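PDB 2FUJ: thioesterase, which probably hydrolyses the thioester bond of fatty acyl-CoA, as a putative acyl-CoA thioesterase that assembles into a tetramer of hotdog folds. Local coordinates for the interface of chains A and B and the interface of chains A and C. Coordinates in Å, arbitrary orientation; residue numbers count along the deposited sequence, not the author numbering. Chains: chain A/B/C, conserved hypothetical protein.

Contact 1: the interface of chains A and B. Residues chain A 34, 61-65, 68; chain B 30-31, 34, 64-68.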
# COMPACT_ATOMS: atom_id res chain seq x y z
N ILE A 34 -1.34 0.03 11.46
CA ILE A 34 -2.09 1.27 11.58
C ILE A 34 -3.32 1.18 10.66
O ILE A 34 -4.38 1.71 10.98
CB ILE A 34 -1.23 2.50 11.18
CG1 ILE A 34 -0.21 2.82 12.27
CG2 ILE A 34 -2.13 3.72 10.97
CD1 ILE A 34 0.93 3.75 11.84
N VAL A 61 -7.22 11.79 13.36
CA VAL A 61 -6.25 11.11 14.21
C VAL A 61 -5.09 12.02 14.56
O VAL A 61 -4.38 12.51 13.68
CB VAL A 61 -5.72 9.84 13.53
CG1 VAL A 61 -4.56 9.28 14.33
CG2 VAL A 61 -6.82 8.82 13.42
N ALA A 62 -4.88 12.23 15.85
CA ALA A 62 -3.81 13.09 16.33
C ALA A 62 -2.54 12.30 16.60
O ALA A 62 -1.44 12.84 16.52
CB ALA A 62 -4.26 13.80 17.60
N ALA A 63 -2.70 11.02 16.91
CA ALA A 63 -1.55 10.17 17.19
C ALA A 63 -1.86 8.67 17.13
O ALA A 63 -2.97 8.24 17.45
CB ALA A 63 -0.98 10.50 18.57
N THR A 64 -0.88 7.89 16.69
CA THR A 64 -1.01 6.44 16.64
C THR A 64 0.18 5.90 17.43
O THR A 64 1.34 6.19 17.11
CB THR A 64 -0.98 5.86 15.21
OG1 THR A 64 0.17 6.36 14.49
CG2 THR A 64 -2.25 6.22 14.47
N ASN A 65 -0.11 5.13 18.47
CA ASN A 65 0.91 4.56 19.33
C ASN A 65 0.69 3.06 19.30
O ASN A 65 -0.15 2.52 20.01
CB ASN A 65 0.74 5.11 20.75
CG ASN A 65 0.71 6.63 20.78
OD1 ASN A 65 -0.30 7.24 21.13
ND2 ASN A 65 1.82 7.25 20.39
N TYR A 68 4.41 -3.51 18.85
CA TYR A 68 4.47 -4.76 18.10
C TYR A 68 4.97 -5.86 19.04
O TYR A 68 6.14 -5.88 19.41
CB TYR A 68 5.40 -4.56 16.91
CG TYR A 68 4.97 -3.38 16.06
CD1 TYR A 68 3.93 -3.50 15.15
CD2 TYR A 68 5.55 -2.13 16.23
CE1 TYR A 68 3.47 -2.41 14.42
CE2 TYR A 68 5.10 -1.03 15.51
CZ TYR A 68 4.06 -1.17 14.61
OH TYR A 68 3.61 -0.09 13.89
N ASN B 30 -2.38 8.23 7.40
CA ASN B 30 -1.58 8.06 8.61
C ASN B 30 -0.57 6.91 8.51
O ASN B 30 0.60 7.06 8.90
CB ASN B 30 -2.46 7.80 9.83
CG ASN B 30 -3.47 8.90 10.09
OD1 ASN B 30 -3.14 10.09 10.09
ND2 ASN B 30 -4.71 8.51 10.32
N ALA B 31 -1.02 5.77 8.00
CA ALA B 31 -0.16 4.60 7.88
C ALA B 31 1.08 4.83 7.02
O ALA B 31 2.11 4.19 7.23
CB ALA B 31 -0.95 3.43 7.35
N ILE B 34 4.37 5.92 8.88
CA ILE B 34 5.22 4.88 9.43
C ILE B 34 6.14 4.38 8.32
O ILE B 34 7.28 4.01 8.57
CB ILE B 34 4.38 3.70 9.99
CG1 ILE B 34 3.71 4.09 11.32
CG2 ILE B 34 5.28 2.49 10.23
CD1 ILE B 34 2.58 3.17 11.77
N THR B 64 5.95 2.09 17.38
CA THR B 64 5.94 3.28 16.54
C THR B 64 4.97 4.24 17.20
O THR B 64 3.80 3.92 17.41
CB THR B 64 5.48 3.01 15.08
OG1 THR B 64 4.23 2.30 15.08
CG2 THR B 64 6.54 2.21 14.34
N ASN B 65 5.47 5.42 17.56
CA ASN B 65 4.68 6.44 18.22
C ASN B 65 4.76 7.67 17.34
O ASN B 65 5.72 8.44 17.40
CB ASN B 65 5.26 6.71 19.61
CG ASN B 65 5.41 5.44 20.43
OD1 ASN B 65 6.53 5.03 20.76
ND2 ASN B 65 4.30 4.80 20.74
N VAL B 66 3.72 7.85 16.53
CA VAL B 66 3.66 8.94 15.56
C VAL B 66 2.57 9.96 15.83
O VAL B 66 1.39 9.62 15.94
CB VAL B 66 3.46 8.33 14.15
CG1 VAL B 66 3.51 9.41 13.07
CG2 VAL B 66 4.52 7.27 13.90
N ASN B 67 2.97 11.23 15.95
CA ASN B 67 2.03 12.32 16.17
C ASN B 67 1.81 13.04 14.84
O ASN B 67 2.77 13.37 14.15
CB ASN B 67 2.58 13.34 17.17
CG ASN B 67 2.97 12.71 18.49
OD1 ASN B 67 2.19 11.99 19.10
ND2 ASN B 67 4.18 12.99 18.94
N TYR B 68 0.55 13.28 14.51
CA TYR B 68 0.19 13.95 13.26
C TYR B 68 -0.12 15.41 13.57
O TYR B 68 -1.14 15.71 14.17
CB TYR B 68 -1.01 13.22 12.66
CG TYR B 68 -0.73 11.74 12.48
CD1 TYR B 68 0.02 11.28 11.40
CD2 TYR B 68 -1.14 10.82 13.43
CE1 TYR B 68 0.35 9.94 11.27
CE2 TYR B 68 -0.82 9.47 13.31
CZ TYR B 68 -0.07 9.03 12.23
OH TYR B 68 0.25 7.70 12.11
O HOH W 1 2.26 4.45 15.19
O HOH W 2 -4.36 12.39 10.82
O HOH W 3 2.76 9.84 20.59
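Two copies of strand 58-68 run antiparallel edge to edge, joining the beta-sheets of chains A and B across a two-fold axis that passes by the A:Asn65-B:Asn65 pair. Backbone hydrogen bonds zip the strands: A:Thr64 N gives to B:Val66 O in its carbonyl plane, B:Val66 N returns to A:Thr64 O, and B:Tyr68 N meets A:Ala62 O at 2.9 Å from above the carbonyl plane. B:Tyr68 crosses A:Thr64 at about a right angle, its phenol OH hydrogen-bonded to A:Thr64 OG1 at 2.7 Å. Chi1 of 52° sets that OG1 between backbone N and carbonyl carbon, while the methyl CG2 of A:Thr64 packs 3.7 Å from CE2 of B:Tyr68. One face of this ring has B:Asn30 OD1 over its centre, 3.5 Å above the plane; its edge meets the A:Ala62-A:Ala63 peptide, and A:Val61 lies alongside, CG1 3.9 Å from CD2 of B:Tyr68. A:Tyr68 and B:Thr64 make the same bond, and water 1 ties both threonine OG1 atoms and both threonine carbonyls together at the axis. On the helix side of the sheet, A:Ile34 and B:Ile34 point tip to tip, and A:Ile34 CG2 rests 3.8 Å from B:Ala31 CA. The seam makes one continuous sheet of two hotdog subunits, probably the basic hotdog dimer of the tetramer.

Contact 2: the interface of chains A and C. Residues chain A 20-25, 29; chain C 19-24.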
# COMPACT_ATOMS: atom_id res chain seq x y z
N ARG A 20 -0.14 -9.46 0.40
CA ARG A 20 0.63 -8.24 0.15
C ARG A 20 0.93 -7.45 1.43
O ARG A 20 1.76 -6.54 1.42
CB ARG A 20 -0.15 -7.35 -0.84
CG ARG A 20 0.35 -5.92 -0.98
CD ARG A 20 1.76 -5.86 -1.53
NE ARG A 20 2.32 -4.52 -1.44
CZ ARG A 20 3.60 -4.26 -1.19
NH1 ARG A 20 4.46 -5.25 -1.01
NH2 ARG A 20 4.02 -3.01 -1.07
N ASP A 21 0.26 -7.81 2.53
CA ASP A 21 0.47 -7.12 3.81
C ASP A 21 1.87 -7.39 4.35
O ASP A 21 2.41 -6.60 5.12
CB ASP A 21 -0.55 -7.59 4.85
CG ASP A 21 -1.94 -7.00 4.63
OD1 ASP A 21 -2.88 -7.45 5.31
OD2 ASP A 21 -2.11 -6.09 3.80
N MET A 22 2.45 -8.52 3.95
CA MET A 22 3.79 -8.86 4.41
C MET A 22 4.87 -8.10 3.65
O MET A 22 4.65 -7.66 2.52
CB MET A 22 4.03 -10.37 4.28
CG MET A 22 3.06 -11.24 5.09
SD MET A 22 3.55 -13.00 5.12
CE MET A 22 3.18 -13.49 3.43
N ASP A 23 6.02 -7.94 4.28
CA ASP A 23 7.14 -7.28 3.62
C ASP A 23 8.22 -8.31 3.32
O ASP A 23 8.03 -9.51 3.57
CB ASP A 23 7.68 -6.13 4.49
CG ASP A 23 8.11 -6.59 5.87
OD1 ASP A 23 8.06 -5.78 6.81
OD2 ASP A 23 8.53 -7.76 6.01
N SER A 24 9.34 -7.86 2.78
CA SER A 24 10.42 -8.77 2.42
C SER A 24 10.99 -9.59 3.58
O SER A 24 11.74 -10.55 3.36
CB SER A 24 11.54 -7.99 1.74
OG SER A 24 11.96 -6.91 2.57
N MET A 25 10.65 -9.22 4.80
CA MET A 25 11.16 -9.94 5.95
C MET A 25 10.25 -11.10 6.34
O MET A 25 10.52 -11.81 7.31
CB MET A 25 11.36 -8.98 7.13
CG MET A 25 12.29 -7.81 6.79
SD MET A 25 12.98 -7.04 8.26
CE MET A 25 14.58 -7.79 8.24
N ASN A 29 3.93 -6.00 7.56
CA ASN A 29 4.65 -4.74 7.77
C ASN A 29 4.06 -3.89 8.89
O ASN A 29 2.84 -3.82 9.06
CB ASN A 29 4.67 -3.95 6.46
CG ASN A 29 5.51 -2.69 6.54
OD1 ASN A 29 4.99 -1.60 6.77
ND2 ASN A 29 6.82 -2.84 6.38
N TRP C 19 11.50 0.53 0.17
CA TRP C 19 11.72 -0.80 0.70
C TRP C 19 10.39 -1.55 0.81
O TRP C 19 10.32 -2.75 0.50
CB TRP C 19 12.40 -0.70 2.07
CG TRP C 19 12.86 -2.01 2.62
CD1 TRP C 19 13.99 -2.69 2.29
CD2 TRP C 19 12.16 -2.81 3.57
NE1 TRP C 19 14.04 -3.88 2.99
CE2 TRP C 19 12.93 -3.97 3.78
CE3 TRP C 19 10.96 -2.66 4.27
CZ2 TRP C 19 12.53 -4.98 4.67
CZ3 TRP C 19 10.57 -3.66 5.14
CH2 TRP C 19 11.35 -4.80 5.33
N ARG C 20 9.35 -0.85 1.25
CA ARG C 20 8.01 -1.44 1.40
C ARG C 20 7.41 -1.89 0.06
O ARG C 20 6.41 -2.60 0.04
CB ARG C 20 7.09 -0.42 2.08
CG ARG C 20 5.60 -0.74 2.04
CD ARG C 20 5.28 -2.02 2.79
NE ARG C 20 3.91 -2.46 2.56
CZ ARG C 20 3.54 -3.73 2.47
NH1 ARG C 20 4.43 -4.70 2.60
NH2 ARG C 20 2.28 -4.04 2.20
N ASP C 21 8.01 -1.46 -1.05
CA ASP C 21 7.52 -1.82 -2.38
C ASP C 21 7.69 -3.31 -2.63
O ASP C 21 6.97 -3.90 -3.44
CB ASP C 21 8.26 -1.04 -3.47
CG ASP C 21 7.82 0.42 -3.57
OD1 ASP C 21 8.50 1.17 -4.30
OD2 ASP C 21 6.82 0.81 -2.95
N MET C 22 8.65 -3.92 -1.96
CA MET C 22 8.90 -5.34 -2.14
C MET C 22 7.90 -6.19 -1.36
O MET C 22 7.32 -5.74 -0.38
CB MET C 22 10.33 -5.71 -1.71
CG MET C 22 11.43 -4.98 -2.49
SD MET C 22 13.10 -5.63 -2.14
CE MET C 22 13.35 -5.02 -0.47
N ASP C 23 7.70 -7.42 -1.82
CA ASP C 23 6.81 -8.33 -1.13
C ASP C 23 7.64 -9.44 -0.48
O ASP C 23 8.87 -9.42 -0.54
CB ASP C 23 5.76 -8.90 -2.09
CG ASP C 23 6.37 -9.62 -3.27
OD1 ASP C 23 5.72 -9.65 -4.35
OD2 ASP C 23 7.47 -10.16 -3.14
N SER C 24 6.97 -10.40 0.14
CA SER C 24 7.67 -11.48 0.82
C SER C 24 8.58 -12.32 -0.07
O SER C 24 9.39 -13.11 0.42
CB SER C 24 6.66 -12.38 1.51
OG SER C 24 5.68 -12.83 0.59
O HOH W 4 9.93 -5.18 1.97
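The short 3-10 helix 19-21 and the loop after it, in the thioesterase-like hotdog fold, pair with their copies in chain C around a two-fold axis, with an arginine-arginine stack at the centre. A:Arg20 and C:Arg20 reach toward each other tip to tip, their guanidinium planes 1° apart and their CZ atoms 3.7 Å from one another. NH2 of each group lies over the centre of the other. Each arginine side chain leaves the backbone with CG anti to N (chi1 167°) and bends at chi2 (63°), which brings the guanidinium beside the partner's backbone. There C:Arg20 NH2 gives a hydrogen bond of 2.7 Å to A:Arg20 O, in the plane of that carbonyl, and C:Arg20 NH1 gives one of 3.0 Å to A:Met22 O, approaching from above the carbonyl plane; both acceptors lie in the guanidinium plane. The A:Arg20 group does the same to chain C. These carbonyls, with the more distant carboxylates of A:Asp21, A:Asp23 and their copies in chain C, which do not touch the guanidiniums, may offset the repulsion of two like charges. A:Asn29 lies obliquely over the C:Arg20 side chain, its amide nearly parallel to the guanidinium and CG 3.8 Å from CD of C:Arg20. Its ND2 donates to A:Asp23 OD1 on the anti lone pair, while A:Met25 N meets A:Asp23 OD2 from above the carboxylate plane; together they steady A:Asp23 against the benzo end of C:Trp19. A:Met25 comes to that indole in plane, CG 3.5 Å from CH2 of C:Trp19. Above the indole face, A:Ser24 OG lies 2.7 Å from the oxygen of water 4, which also meets A:Ser24 N and C:Trp19 O.

The centres of the C-alpha atoms of contact 1 and contact 2 lie about 19 Å apart, and chain A takes part in both through different elements. Contact 1 uses strand 58-68 and helix 30-47; contact 2 uses the 3-10 helix 19-21 and the loop that follows. They come near each other in sequence where A:Asn29 of contact 2 directly precedes helix 30-47, whose first residue serves contact 1 in chain B. Because each contact is two-fold and its partner differs, repeating both can close the four copies into a tetramer, contact 1 probably making the sheet-extended dimers and contact 2 helping to hold two of them together.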